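Local coordinates for mandelate racemase / muconate lactonizing enzyme, C-terminal domain protein (PDB 4JHM) that belongs to the enolase superfamily, joining an N-terminal capping domain to a C-terminal TIM-barrel-like domain, at residues 72-77 against 105-110; 163-168 against 218-223; 177-182 against 207-212. All blocks are in the same frame, centred on the assembly; numbering follows the deposited sequence.

Contact 1 (72-77 against 105-110); sequences TIVPGL and SPIDIA
V74 and I107 mark the nearest backbone approach, with their CA atoms 8.3 Å apart. Segment 72-77 leaves helix 65-73 through a 3-10 turn, closed by the bond from L77 N to V74 O (2.9 Å). Segment 105-110 is one stretch of helix 100-119. I107 is the single side chain that segment 105-110 sends across, and its two branches divide the work. The CG1 arm sits beside the backbone N (chi1 -55°) and carries CD1 to the far segment. There CD1 meets I73 CG2 at 3.7 Å and V74 CG1 at 3.9 Å. The CG2 branch takes the other partner, reaching L77 CD1 at 3.7 Å and lying slightly farther from L77 CD2. Methyl groups of three residues thus pack against the isoleucine. This is helix packing within the N-terminal capping domain of the enolase superfamily, where helices lie against an antiparallel sheet. L77 also rests on L42 of strand 34-44, and V74 on F375 of strand 369-376. L92 of helix 85-92 touches both I73 and I107. Just before the turn, T72 O accepts a hydrogen bond from N60 ND2 of a second subunit.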
loop_
_atom_site.group_PDB
_atom_site.type_symbol
_atom_site.label_atom_id
_atom_site.label_comp_id
_atom_site.label_asym_id
_atom_site.label_seq_id
_atom_site.Cartn_x
_atom_site.Cartn_y
_atom_site.Cartn_z
ATOM N N THR A 72 6.834 2.871 46.059
ATOM C CA THR A 72 5.755 1.899 45.980
ATOM C C THR A 72 6.195 0.629 45.254
ATOM O O THR A 72 5.543 -0.410 45.352
ATOM C CB THR A 72 4.519 2.501 45.278
ATOM O OG1 THR A 72 4.825 2.801 43.911
ATOM C CG2 THR A 72 4.081 3.772 45.980
ATOM N N ILE A 73 7.310 0.717 44.538
ATOM C CA ILE A 73 7.795 -0.389 43.721
ATOM C C ILE A 73 8.757 -1.301 44.477
ATOM O O ILE A 73 8.629 -2.526 44.432
ATOM C CB ILE A 73 8.540 0.139 42.484
ATOM C CG1 ILE A 73 7.562 0.797 41.509
ATOM C CG2 ILE A 73 9.285 -0.989 41.790
ATOM C CD1 ILE A 73 8.244 1.514 40.364
ATOM N N VAL A 74 9.705 -0.689 45.182
ATOM C CA VAL A 74 10.894 -1.391 45.671
ATOM C C VAL A 74 10.725 -2.308 46.889
ATOM O O VAL A 74 11.579 -3.161 47.125
ATOM C CB VAL A 74 12.038 -0.398 45.978
ATOM C CG1 VAL A 74 12.432 0.365 44.724
ATOM C CG2 VAL A 74 11.644 0.557 47.092
ATOM N N PRO A 75 9.647 -2.148 47.672
ATOM C CA PRO A 75 9.532 -3.056 48.817
ATOM C C PRO A 75 9.552 -4.530 48.406
ATOM O O PRO A 75 10.037 -5.377 49.159
ATOM C CB PRO A 75 8.176 -2.686 49.428
ATOM C CG PRO A 75 7.937 -1.281 49.003
ATOM C CD PRO A 75 8.543 -1.176 47.631
ATOM N N GLY A 76 9.039 -4.824 47.214
ATOM C CA GLY A 76 8.977 -6.191 46.705
ATOM C C GLY A 76 10.307 -6.720 46.197
ATOM O O GLY A 76 10.432 -7.913 45.912
ATOM N N LEU A 77 11.303 -5.846 46.084
ATOM C CA LEU A 77 12.625 -6.254 45.611
ATOM C C LEU A 77 13.302 -7.178 46.615
ATOM O O LEU A 77 13.914 -8.176 46.234
ATOM C CB LEU A 77 13.507 -5.032 45.334
ATOM C CG LEU A 77 13.052 -4.135 44.176
ATOM C CD1 LEU A 77 13.937 -2.901 44.065
ATOM C CD2 LEU A 77 13.036 -4.901 42.858
ATOM N N SER A 105 13.623 2.411 35.508
ATOM C CA SER A 105 14.907 2.281 34.821
ATOM C C SER A 105 16.100 2.159 35.770
ATOM O O SER A 105 16.998 1.358 35.529
ATOM C CB SER A 105 15.120 3.454 33.860
ATOM O OG SER A 105 14.210 3.388 32.770
ATOM N N PRO A 106 16.118 2.946 36.855
ATOM C CA PRO A 106 17.263 2.874 37.770
ATOM C C PRO A 106 17.409 1.522 38.480
ATOM O O PRO A 106 18.523 1.108 38.796
ATOM C CB PRO A 106 16.976 3.981 38.792
ATOM C CG PRO A 106 15.949 4.860 38.160
ATOM C CD PRO A 106 15.143 3.966 37.270
ATOM N N ILE A 107 16.294 0.843 38.731
ATOM C CA ILE A 107 16.339 -0.439 39.424
ATOM C C ILE A 107 16.952 -1.493 38.511
ATOM O O ILE A 107 17.834 -2.237 38.922
ATOM C CB ILE A 107 14.939 -0.903 39.878
ATOM C CG1 ILE A 107 14.269 0.174 40.739
ATOM C CG2 ILE A 107 15.036 -2.211 40.651
ATOM C CD1 ILE A 107 12.768 0.023 40.857
ATOM N N ASP A 108 16.485 -1.559 37.269
ATOM C CA ASP A 108 17.061 -2.490 36.303
ATOM C C ASP A 108 18.550 -2.206 36.150
ATOM O O ASP A 108 19.378 -3.118 36.170
ATOM C CB ASP A 108 16.359 -2.368 34.948
ATOM C CG ASP A 108 17.097 -3.100 33.835
ATOM O OD1 ASP A 108 18.089 -2.546 33.313
ATOM O OD2 ASP A 108 16.674 -4.222 33.475
ATOM N N ILE A 109 18.880 -0.928 36.012
ATOM C CA ILE A 109 20.253 -0.503 35.802
ATOM C C ILE A 109 21.136 -0.928 36.969
ATOM O O ILE A 109 22.249 -1.419 36.773
ATOM C CB ILE A 109 20.327 1.023 35.612
ATOM C CG1 ILE A 109 19.740 1.409 34.252
ATOM C CG2 ILE A 109 21.766 1.508 35.711
ATOM C CD1 ILE A 109 19.367 2.869 34.133
ATOM N N ALA A 110 20.624 -0.747 38.181
ATOM C CA ALA A 110 21.361 -1.094 39.388
ATOM C C ALA A 110 21.663 -2.592 39.463
ATOM O O ALA A 110 22.635 -3.007 40.095
ATOM C CB ALA A 110 20.585 -0.650 40.617
#

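Contact 2 (163-168 against 218-223); sequences AIKLHC and WEWLEA
K165 and E222 both set CG anti to the backbone N, and this aims the two side chains at each other. K165 starts straight (chi1 175°) and then bends at chi3 (81°), and NZ is the atom that reaches OE1 of the glutamate. E222 is extended beyond CG. The two chains cross at about a right angle. NZ of K165 donates to OE1 of E222 at 3.0 Å, in a salt bridge. The lysine comes to the syn side of the carboxylate, 25° out of its plane. OE2 of E222 lies farther from the same NZ, at 3.5 Å. Just behind the ammonium group, K165 CD passes W220 NE1 at 4.2 Å in an oblique approach to the indole. NZ also makes a salt bridge with E324 OE1 and a hydrogen bond with Y137 OH, so two acidic side chains and a tyrosine hold this buried end. The two strands are not neighbours. Strand 192-196 runs parallel between them, so the side chains span one intervening strand of the TIM-like barrel. K165 and E222 meet on the inner side of that barrel. In relatives of the enolase superfamily the active site is built at the C-terminal ends of such strands. L166, the next residue, makes its contact on the other side of the sheet. Its CD1 meets W218 CH2 at 3.9 Å; the two side chains cross at about a right angle, and CD1 approaches the ring obliquely. W218 NE1 donates outward to E183 OE1, which helps fix the ring's rotation, and the same indole touches V179 of helix 172-186 and meets the F193 ring.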
loop_
_atom_site.group_PDB
_atom_site.type_symbol
_atom_site.label_atom_id
_atom_site.label_comp_id
_atom_site.label_asym_id
_atom_site.label_seq_id
_atom_site.Cartn_x
_atom_site.Cartn_y
_atom_site.Cartn_z
ATOM N N ALA A 163 31.890 18.074 17.777
ATOM C CA ALA A 163 30.506 18.272 17.379
ATOM C C ALA A 163 29.753 19.027 18.462
ATOM O O ALA A 163 30.033 18.873 19.650
ATOM C CB ALA A 163 29.841 16.932 17.117
ATOM N N ILE A 164 28.796 19.846 18.044
ATOM C CA ILE A 164 28.000 20.617 18.980
ATOM C C ILE A 164 26.518 20.525 18.639
ATOM O O ILE A 164 26.113 20.824 17.515
ATOM C CB ILE A 164 28.415 22.095 18.959
ATOM C CG1 ILE A 164 29.885 22.234 19.364
ATOM C CG2 ILE A 164 27.518 22.905 19.884
ATOM C CD1 ILE A 164 30.393 23.659 19.349
ATOM N N LYS A 165 25.711 20.097 19.606
ATOM C CA LYS A 165 24.265 20.151 19.455
ATOM C C LYS A 165 23.742 21.363 20.205
ATOM O O LYS A 165 23.701 21.377 21.434
ATOM C CB LYS A 165 23.572 18.885 19.970
ATOM C CG LYS A 165 22.051 18.998 19.921
ATOM C CD LYS A 165 21.346 17.715 20.317
ATOM C CE LYS A 165 21.269 17.542 21.824
ATOM N NZ LYS A 165 20.744 16.198 22.199
ATOM N N LEU A 166 23.342 22.374 19.448
ATOM C CA LEU A 166 22.812 23.592 20.019
ATOM C C LEU A 166 21.421 23.349 20.577
ATOM O O LEU A 166 20.573 22.800 19.894
ATOM C CB LEU A 166 22.712 24.670 18.943
ATOM C CG LEU A 166 23.974 24.976 18.146
ATOM C CD1 LEU A 166 23.609 25.712 16.867
ATOM C CD2 LEU A 166 24.940 25.789 18.983
ATOM N N HIS A 167 21.184 23.753 21.819
ATOM C CA HIS A 167 19.816 23.932 22.278
ATOM C C HIS A 167 19.453 25.371 21.972
ATOM O O HIS A 167 20.274 26.275 22.143
ATOM C CB HIS A 167 19.655 23.608 23.762
ATOM C CG HIS A 167 19.530 22.144 24.039
ATOM N ND1 HIS A 167 20.525 21.410 24.647
ATOM C CD2 HIS A 167 18.535 21.269 23.764
ATOM C CE1 HIS A 167 20.143 20.151 24.749
ATOM N NE2 HIS A 167 18.938 20.037 24.220
ATOM N N CYS A 168 18.235 25.577 21.490
ATOM C CA CYS A 168 17.852 26.866 20.941
ATOM C C CYS A 168 16.568 27.402 21.558
ATOM O O CYS A 168 16.040 26.847 22.524
ATOM C CB CYS A 168 17.698 26.751 19.423
ATOM S SG CYS A 168 16.423 25.583 18.906
ATOM N N TRP A 218 24.566 20.192 7.982
ATOM C CA TRP A 218 24.489 19.983 9.425
ATOM C C TRP A 218 24.166 18.528 9.707
ATOM O O TRP A 218 23.706 17.804 8.828
ATOM C CB TRP A 218 23.443 20.887 10.065
ATOM C CG TRP A 218 23.907 22.286 10.217
ATOM C CD1 TRP A 218 24.686 22.986 9.348
ATOM C CD2 TRP A 218 23.609 23.176 11.299
ATOM N NE1 TRP A 218 24.900 24.255 9.823
ATOM C CE2 TRP A 218 24.247 24.398 11.019
ATOM C CE3 TRP A 218 22.870 23.055 12.479
ATOM C CZ2 TRP A 218 24.171 25.492 11.874
ATOM C CZ3 TRP A 218 22.792 24.138 13.325
ATOM C CH2 TRP A 218 23.439 25.344 13.020
ATOM N N GLU A 219 24.398 18.115 10.946
ATOM C CA GLU A 219 24.455 16.701 11.297
ATOM C C GLU A 219 23.073 16.081 11.460
ATOM O O GLU A 219 22.746 15.113 10.775
ATOM C CB GLU A 219 25.301 16.526 12.564
ATOM C CG GLU A 219 25.439 15.096 13.059
ATOM C CD GLU A 219 26.234 14.220 12.117
ATOM O OE1 GLU A 219 26.640 14.711 11.043
ATOM O OE2 GLU A 219 26.452 13.037 12.456
ATOM N N TRP A 220 22.262 16.624 12.365
ATOM C CA TRP A 220 20.890 16.146 12.515
ATOM C C TRP A 220 19.951 17.160 13.162
ATOM O O TRP A 220 20.372 18.004 13.946
ATOM C CB TRP A 220 20.846 14.803 13.266
ATOM C CG TRP A 220 20.965 14.867 14.760
ATOM C CD1 TRP A 220 20.208 15.608 15.619
ATOM C CD2 TRP A 220 21.865 14.114 15.569
ATOM N NE1 TRP A 220 20.601 15.383 16.915
ATOM C CE2 TRP A 220 21.615 14.463 16.910
ATOM C CE3 TRP A 220 22.873 13.187 15.291
ATOM C CZ2 TRP A 220 22.335 13.918 17.969
ATOM C CZ3 TRP A 220 23.586 12.643 16.341
ATOM C CH2 TRP A 220 23.312 13.009 17.665
ATOM N N LEU A 221 18.675 17.063 12.798
ATOM C CA LEU A 221 17.617 17.843 13.418
ATOM C C LEU A 221 16.880 16.953 14.402
ATOM O O LEU A 221 16.247 15.973 14.011
ATOM C CB LEU A 221 16.637 18.365 12.362
ATOM C CG LEU A 221 15.354 19.013 12.902
ATOM C CD1 LEU A 221 15.694 20.082 13.928
ATOM C CD2 LEU A 221 14.500 19.603 11.790
ATOM N N GLU A 222 16.958 17.297 15.679
ATOM C CA GLU A 222 16.359 16.479 16.724
ATOM C C GLU A 222 15.031 17.069 17.191
ATOM O O GLU A 222 14.947 18.251 17.515
ATOM C CB GLU A 222 17.335 16.340 17.905
ATOM C CG GLU A 222 16.696 15.858 19.199
ATOM C CD GLU A 222 17.705 15.635 20.310
ATOM O OE1 GLU A 222 18.858 15.248 20.011
ATOM O OE2 GLU A 222 17.334 15.844 21.488
ATOM N N ALA A 223 13.994 16.240 17.219
ATOM C CA ALA A 223 12.704 16.650 17.762
ATOM C C ALA A 223 12.149 17.867 17.024
ATOM O O ALA A 223 11.945 18.918 17.627
ATOM C CB ALA A 223 12.840 16.955 19.247
#

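Contact 3 (177-182 against 207-212); sequences ALVEAV and MKMAKW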
loop_
_atom_site.group_PDB
_atom_site.type_symbol
_atom_site.label_atom_id
_atom_site.label_comp_id
_atom_site.label_asym_id
_atom_site.label_seq_id
_atom_site.Cartn_x
_atom_site.Cartn_y
_atom_site.Cartn_z
ATOM N N ALA A 177 17.877 33.193 13.160
ATOM C CA ALA A 177 18.902 34.218 13.347
ATOM C C ALA A 177 20.129 33.592 13.995
ATOM O O ALA A 177 21.262 33.979 13.714
ATOM C CB ALA A 177 18.368 35.356 14.203
ATOM N N LEU A 178 19.893 32.619 14.867
ATOM C CA LEU A 178 20.970 31.889 15.513
ATOM C C LEU A 178 21.666 31.001 14.496
ATOM O O LEU A 178 22.834 31.188 14.172
ATOM C CB LEU A 178 20.407 31.030 16.643
ATOM C CG LEU A 178 21.349 29.961 17.194
ATOM C CD1 LEU A 178 22.432 30.597 18.050
ATOM C CD2 LEU A 178 20.568 28.937 18.001
ATOM N N VAL A 179 20.919 30.034 13.986
ATOM C CA VAL A 179 21.449 29.036 13.069
ATOM C C VAL A 179 22.291 29.623 11.931
ATOM O O VAL A 179 23.341 29.083 11.602
ATOM C CB VAL A 179 20.300 28.178 12.500
ATOM C CG1 VAL A 179 20.607 27.725 11.088
ATOM C CG2 VAL A 179 20.042 26.983 13.408
ATOM N N GLU A 180 21.839 30.723 11.336
ATOM C CA GLU A 180 22.524 31.307 10.180
ATOM C C GLU A 180 23.811 32.041 10.572
ATOM O O GLU A 180 24.819 31.974 9.860
ATOM C CB GLU A 180 21.579 32.246 9.424
ATOM C CG GLU A 180 20.421 31.522 8.752
ATOM C CD GLU A 180 19.606 32.414 7.832
ATOM O OE1 GLU A 180 19.315 33.562 8.217
ATOM O OE2 GLU A 180 19.245 31.957 6.727
ATOM N N ALA A 181 23.771 32.736 11.705
ATOM C CA ALA A 181 24.936 33.454 12.214
ATOM C C ALA A 181 26.059 32.492 12.596
ATOM O O ALA A 181 27.238 32.822 12.460
ATOM C CB ALA A 181 24.544 34.305 13.411
ATOM N N VAL A 182 25.688 31.309 13.078
ATOM C CA VAL A 182 26.664 30.288 13.443
ATOM C C VAL A 182 27.317 29.680 12.209
ATOM O O VAL A 182 28.519 29.430 12.199
ATOM C CB VAL A 182 26.019 29.156 14.268
ATOM C CG1 VAL A 182 26.882 27.904 14.223
ATOM C CG2 VAL A 182 25.798 29.599 15.708
HETATM N N MSE A 207 10.064 21.647 8.109
HETATM C CA MSE A 207 10.545 21.369 6.759
HETATM C C MSE A 207 11.451 22.464 6.273
HETATM O O MSE A 207 12.420 22.208 5.578
HETATM C CB MSE A 207 9.370 21.202 5.804
HETATM C CG MSE A 207 9.857 20.893 4.388
HETATM SE SE MSE A 207 10.718 19.120 4.294
HETATM C CE MSE A 207 9.075 18.043 4.247
ATOM N N LYS A 208 11.153 23.702 6.633
ATOM C CA LYS A 208 11.962 24.817 6.178
ATOM C C LYS A 208 13.378 24.724 6.756
ATOM O O LYS A 208 14.368 24.903 6.045
ATOM C CB LYS A 208 11.309 26.136 6.584
ATOM C CG LYS A 208 11.488 27.247 5.568
ATOM C CD LYS A 208 10.274 27.390 4.667
ATOM C CE LYS A 208 9.159 28.158 5.359
ATOM N NZ LYS A 208 8.144 28.658 4.386
HETATM N N MSE A 209 13.464 24.436 8.051
HETATM C CA MSE A 209 14.750 24.360 8.745
HETATM C C MSE A 209 15.554 23.190 8.263
HETATM O O MSE A 209 16.777 23.277 8.144
HETATM C CB MSE A 209 14.509 24.215 10.244
HETATM C CG MSE A 209 15.792 23.945 11.029
HETATM SE SE MSE A 209 16.935 25.553 11.171
HETATM C CE MSE A 209 15.618 26.838 11.868
ATOM N N ALA A 210 14.873 22.082 7.987
ATOM C CA ALA A 210 15.541 20.847 7.580
ATOM C C ALA A 210 16.209 21.021 6.223
ATOM O O ALA A 210 17.378 20.664 6.048
ATOM C CB ALA A 210 14.548 19.702 7.540
ATOM N N LYS A 211 15.461 21.579 5.274
ATOM C CA LYS A 211 15.990 21.895 3.955
ATOM C C LYS A 211 17.208 22.802 4.071
ATOM O O LYS A 211 18.189 22.631 3.355
ATOM C CB LYS A 211 14.926 22.569 3.087
ATOM C CG LYS A 211 13.856 21.627 2.565
ATOM C CD LYS A 211 13.189 22.205 1.326
ATOM C CE LYS A 211 11.935 21.434 0.927
ATOM N NZ LYS A 211 12.184 20.004 0.591
ATOM N N TRP A 212 17.146 23.766 4.979
ATOM C CA TRP A 212 18.276 24.653 5.203
ATOM C C TRP A 212 19.451 23.911 5.836
ATOM O O TRP A 212 20.594 24.063 5.404
ATOM C CB TRP A 212 17.863 25.829 6.081
ATOM C CG TRP A 212 18.967 26.811 6.306
ATOM C CD1 TRP A 212 19.163 27.991 5.649
ATOM C CD2 TRP A 212 20.036 26.696 7.254
ATOM N NE1 TRP A 212 20.285 28.618 6.132
ATOM C CE2 TRP A 212 20.837 27.844 7.118
ATOM C CE3 TRP A 212 20.390 25.734 8.206
ATOM C CZ2 TRP A 212 21.969 28.054 7.894
ATOM C CZ3 TRP A 212 21.514 25.943 8.975
ATOM C CH2 TRP A 212 22.293 27.092 8.814
#
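V179 meets W212, its CG1 modelled over one face of the indole's six-membered ring. The modelled separation is too short to be trusted, so a CH-pi contact is doubtful in detail. The other valine methyl, CG2, turns to the selenium of selenomethionine M209, with SE at 4.1 Å. E180 crosses W212 obliquely, near NE1 and CZ2. Its CG is 3.9 Å from W212 CZ2, while OE2 is 3.5 Å from W212 NE1. The carboxylate and ring planes stand 54° apart. W212 reaches across because its CG is anti to the backbone N (chi1 -178°), sending the ring straight at helix 172-186. M209 starts the same way but bends at chi2 and chi3, which brings its selenium beside the valine. In the next shell, W218 meets W212 edge-to-face, and the H216 ring lies against the indole too. M209 is flanked by Y172 and V176 of helix 172-186. Farther out, K208 NZ bonds N217 OD1 of a third subunit. The two helix segments run almost exactly parallel, 4° between their directions, with axes 12.2 Å apart. This spacing leaves the large side chains to bridge the gap. Helices 172-186 and 203-215 alternate in the chain with parallel strands 163-167, 192-196 and 220-222, the right-handed beta-alpha succession and outer helical layer of a TIM-type barrel.

Contacts 2 and 3 belong to the barrel and share one stretch of it, with centres 11 Å apart. Strand 163-167 leads into helix 172-186, and helix 203-215 leads into strand 220-222. Contact 2 joins the two strands and contact 3 the two helices. W218 links the two layers, its CE2 lying 3.7 Å from W212 CZ3. Contact 1 stands apart in the capping domain, its centre 34 Å from that of contact 2, on the opposite side of the chain's centre. Contacts 1 and 2 are buried, yet one is wholly aliphatic and the other places an ion pair inside the barrel. Contact 3 is partly exposed, mixing apolar packing with an acidic side chain at its outer edge.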